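Local coordinates for protein acyl-CoA dehydrogenase (Thermus thermophilus, PDB 2Z1Q) that probably oxidises saturated acyl-CoA thioesters to their 2,3-dehydroacyl-CoA forms, using bound FAD and passing the electrons to an acceptor, at residues B[262-267]-B[402-407]. Sequence-based numbering, arbitrary orientation.
With FAD (flavin-adenine dinucleotide), chain D.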
# COMPACT_ATOMS: atom_id res chain seq x y z
N VAL B 262 -15.80 -19.97 6.04
CA VAL B 262 -14.55 -20.69 6.20
C VAL B 262 -13.44 -19.99 5.43
O VAL B 262 -12.31 -19.85 5.93
CB VAL B 262 -14.69 -22.12 5.69
CG1 VAL B 262 -13.32 -22.80 5.66
CG2 VAL B 262 -15.67 -22.87 6.57
N GLY B 263 -13.75 -19.56 4.22
CA GLY B 263 -12.75 -18.88 3.43
C GLY B 263 -12.22 -17.66 4.14
O GLY B 263 -11.03 -17.36 4.06
N ARG B 264 -13.08 -16.95 4.85
CA ARG B 264 -12.63 -15.75 5.53
C ARG B 264 -11.68 -15.99 6.69
O ARG B 264 -10.66 -15.31 6.80
CB ARG B 264 -13.82 -14.91 5.98
CG ARG B 264 -14.58 -14.30 4.82
CD ARG B 264 -15.93 -13.74 5.24
NE ARG B 264 -16.62 -13.14 4.10
CZ ARG B 264 -17.90 -12.80 4.08
NH1 ARG B 264 -18.43 -12.25 2.99
NH2 ARG B 264 -18.66 -13.02 5.14
N TYR B 265 -11.98 -16.95 7.56
CA TYR B 265 -11.04 -17.12 8.65
C TYR B 265 -9.75 -17.80 8.21
O TYR B 265 -8.70 -17.55 8.80
CB TYR B 265 -11.68 -17.81 9.85
CG TYR B 265 -12.12 -19.22 9.63
CD1 TYR B 265 -11.19 -20.26 9.52
CD2 TYR B 265 -13.47 -19.54 9.62
CE1 TYR B 265 -11.60 -21.58 9.42
CE2 TYR B 265 -13.89 -20.86 9.52
CZ TYR B 265 -12.96 -21.87 9.42
OH TYR B 265 -13.40 -23.18 9.39
N LYS B 266 -9.82 -18.65 7.18
CA LYS B 266 -8.60 -19.32 6.70
C LYS B 266 -7.72 -18.26 6.02
O LYS B 266 -6.50 -18.31 6.11
CB LYS B 266 -8.94 -20.47 5.73
CG LYS B 266 -9.69 -21.64 6.39
CD LYS B 266 -9.78 -22.87 5.49
CE LYS B 266 -8.39 -23.40 5.15
NZ LYS B 266 -8.45 -24.58 4.24
N LEU B 267 -8.34 -17.29 5.36
CA LEU B 267 -7.58 -16.24 4.70
C LEU B 267 -6.93 -15.35 5.77
O LEU B 267 -5.77 -14.93 5.64
CB LEU B 267 -8.51 -15.41 3.80
CG LEU B 267 -7.84 -14.25 3.07
CD1 LEU B 267 -6.75 -14.79 2.18
CD2 LEU B 267 -8.87 -13.50 2.26
N GLU B 402 -14.74 -3.71 1.74
CA GLU B 402 -15.89 -2.81 1.79
C GLU B 402 -17.11 -3.66 2.13
O GLU B 402 -17.84 -3.37 3.08
CB GLU B 402 -16.11 -2.12 0.43
CG GLU B 402 -15.07 -1.06 0.04
CD GLU B 402 -13.70 -1.64 -0.23
OE1 GLU B 402 -13.57 -2.46 -1.16
OE2 GLU B 402 -12.75 -1.28 0.49
N ILE B 403 -17.31 -4.74 1.37
CA ILE B 403 -18.44 -5.66 1.60
C ILE B 403 -18.42 -6.23 3.02
O ILE B 403 -19.45 -6.30 3.68
CB ILE B 403 -18.45 -6.83 0.56
CG1 ILE B 403 -19.52 -6.57 -0.50
CG2 ILE B 403 -18.75 -8.16 1.22
CD1 ILE B 403 -19.30 -5.33 -1.29
N ASN B 404 -17.24 -6.62 3.49
CA ASN B 404 -17.13 -7.16 4.84
C ASN B 404 -17.40 -6.10 5.90
O ASN B 404 -18.03 -6.39 6.92
CB ASN B 404 -15.74 -7.77 5.05
CG ASN B 404 -15.65 -9.17 4.48
OD1 ASN B 404 -16.24 -10.11 5.02
ND2 ASN B 404 -14.92 -9.33 3.37
N ARG B 405 -16.95 -4.87 5.65
CA ARG B 405 -17.18 -3.78 6.59
C ARG B 405 -18.67 -3.50 6.74
O ARG B 405 -19.12 -3.09 7.81
CB ARG B 405 -16.46 -2.50 6.14
CG ARG B 405 -14.98 -2.41 6.54
CD ARG B 405 -14.39 -1.03 6.26
NE ARG B 405 -13.09 -0.87 6.91
CZ ARG B 405 -11.95 -1.41 6.47
NH1 ARG B 405 -10.82 -1.21 7.15
NH2 ARG B 405 -11.92 -2.11 5.34
N LEU B 406 -19.44 -3.71 5.67
CA LEU B 406 -20.88 -3.48 5.74
C LEU B 406 -21.59 -4.60 6.50
O LEU B 406 -22.66 -4.39 7.10
CB LEU B 406 -21.47 -3.36 4.34
CG LEU B 406 -21.56 -1.96 3.73
CD1 LEU B 406 -20.32 -1.17 4.05
CD2 LEU B 406 -21.76 -2.07 2.23
N LEU B 407 -20.99 -5.79 6.49
CA LEU B 407 -21.57 -6.95 7.17
C LEU B 407 -21.34 -6.99 8.68
O LEU B 407 -22.23 -7.39 9.43
CB LEU B 407 -21.02 -8.25 6.55
CG LEU B 407 -21.66 -8.83 5.28
CD1 LEU B 407 -21.79 -7.77 4.21
CD2 LEU B 407 -20.81 -9.99 4.78
PA FAD D . -15.87 -4.79 -8.68
O1A FAD D . -14.51 -5.24 -8.84
O2A FAD D . -17.09 -5.33 -9.55
O5B FAD D . -16.24 -4.17 -7.29
C5B FAD D . -15.74 -2.84 -7.21
C4B FAD D . -16.35 -2.42 -5.89
O4B FAD D . -16.85 -3.30 -4.96
C3B FAD D . -15.83 -1.12 -5.13
O3B FAD D . -16.38 0.06 -5.73
C2B FAD D . -16.47 -1.55 -3.75
O2B FAD D . -16.81 -0.49 -2.85
C1B FAD D . -17.59 -2.24 -4.48
N9A FAD D . -18.85 -2.58 -3.90
C8A FAD D . -19.54 -3.68 -4.31
N7A FAD D . -20.66 -3.76 -3.68
C5A FAD D . -20.75 -2.74 -2.80
C6A FAD D . -21.73 -2.32 -1.86
N6A FAD D . -22.89 -3.05 -1.70
N1A FAD D . -21.47 -1.20 -1.13
C2A FAD D . -20.36 -0.48 -1.29
N3A FAD D . -19.45 -0.85 -2.17
C4A FAD D . -19.58 -1.94 -2.95
N1 FAD D . -14.16 -16.27 -8.26
C2 FAD D . -14.67 -17.51 -8.10
O2 FAD D . -15.88 -17.64 -8.19
N3 FAD D . -13.91 -18.60 -7.87
C4 FAD D . -12.53 -18.54 -7.79
O4 FAD D . -11.86 -19.51 -7.59
C4X FAD D . -11.90 -17.21 -7.97
N5 FAD D . -10.57 -17.03 -7.94
C5X FAD D . -10.01 -15.81 -8.16
C6 FAD D . -8.58 -15.64 -8.19
C7 FAD D . -8.03 -14.37 -8.47
C7M FAD D . -6.53 -14.21 -8.52
C8 FAD D . -8.89 -13.25 -8.69
C8M FAD D . -8.34 -11.87 -8.99
C9 FAD D . -10.26 -13.40 -8.65
C9A FAD D . -10.85 -14.67 -8.39
N10 FAD D . -12.26 -14.81 -8.40
C10 FAD D . -12.83 -16.05 -8.21
C1' FAD D . -13.01 -13.61 -8.65
C2' FAD D . -13.61 -12.94 -7.41
O2' FAD D . -14.59 -13.77 -6.80
C3' FAD D . -14.18 -11.69 -8.00
O3' FAD D . -13.07 -10.93 -8.56
C4' FAD D . -14.87 -10.77 -7.03
O4' FAD D . -16.02 -11.36 -6.41
C5' FAD D . -15.20 -9.63 -7.92
O5' FAD D . -15.79 -8.59 -7.32
P FAD D . -15.67 -7.52 -8.51
O1P FAD D . -14.24 -7.49 -8.92
O2P FAD D . -16.59 -7.96 -9.78
O3P FAD D . -16.13 -6.13 -7.79
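The guanidinium of Arg-264 turns one face to the amide oxygen of Asn-404, which sits toward the rim of that face, with Asn-404 OD1 3.2 Å from Arg-264 NE. The contact belongs to the C-terminal helical domain of the acyl-CoA dehydrogenase fold, where the axes of segments 262-267, on long helix 252-288, and 402-407, on short helix 401-407, approach to 13.8 Å at 110°. So wide a gap suits arginine: its chain, extended from CG to NE, spans what a short side chain could not. The oxygen lies above the plane, a poor angle for a hydrogen bond from NE, whose N-H is given to the carbonyl O of Glu-398, in the loop before helix 401-407. The guanidinium and amide planes stand 77° apart. Asparagine fits here because it both accepts and donates: OD1 is hydrogen-bonded to Ser-352 OG of helix 348-372, while ND2 serves the carbonyls of Glu-398 and Thr-400, so bonds at both OD1 and ND2 fix the rotation of the amide. Glu-398 O thus joins the two side chains indirectly. With an alanine in place of Arg-264, the carbonyl of Glu-398 would probably lose one of its donors and a gap would be likely to open beside Asn-404 OD1 and Leu-407 CD2. The short helix also meets the adenine end of FAD: Ile-403 CD1 lies 3.2 Å from FAD N7A, an apolar contact with the base, and Leu-406 CD2 lies 3.5 Å from FAD N1A. Glu-402 OE2 forms a salt bridge with Lys-305 of the second subunit. Leu-407 supplies an apolar flank for the arginine, its CD2 3.7 Å from Arg-264 NH2.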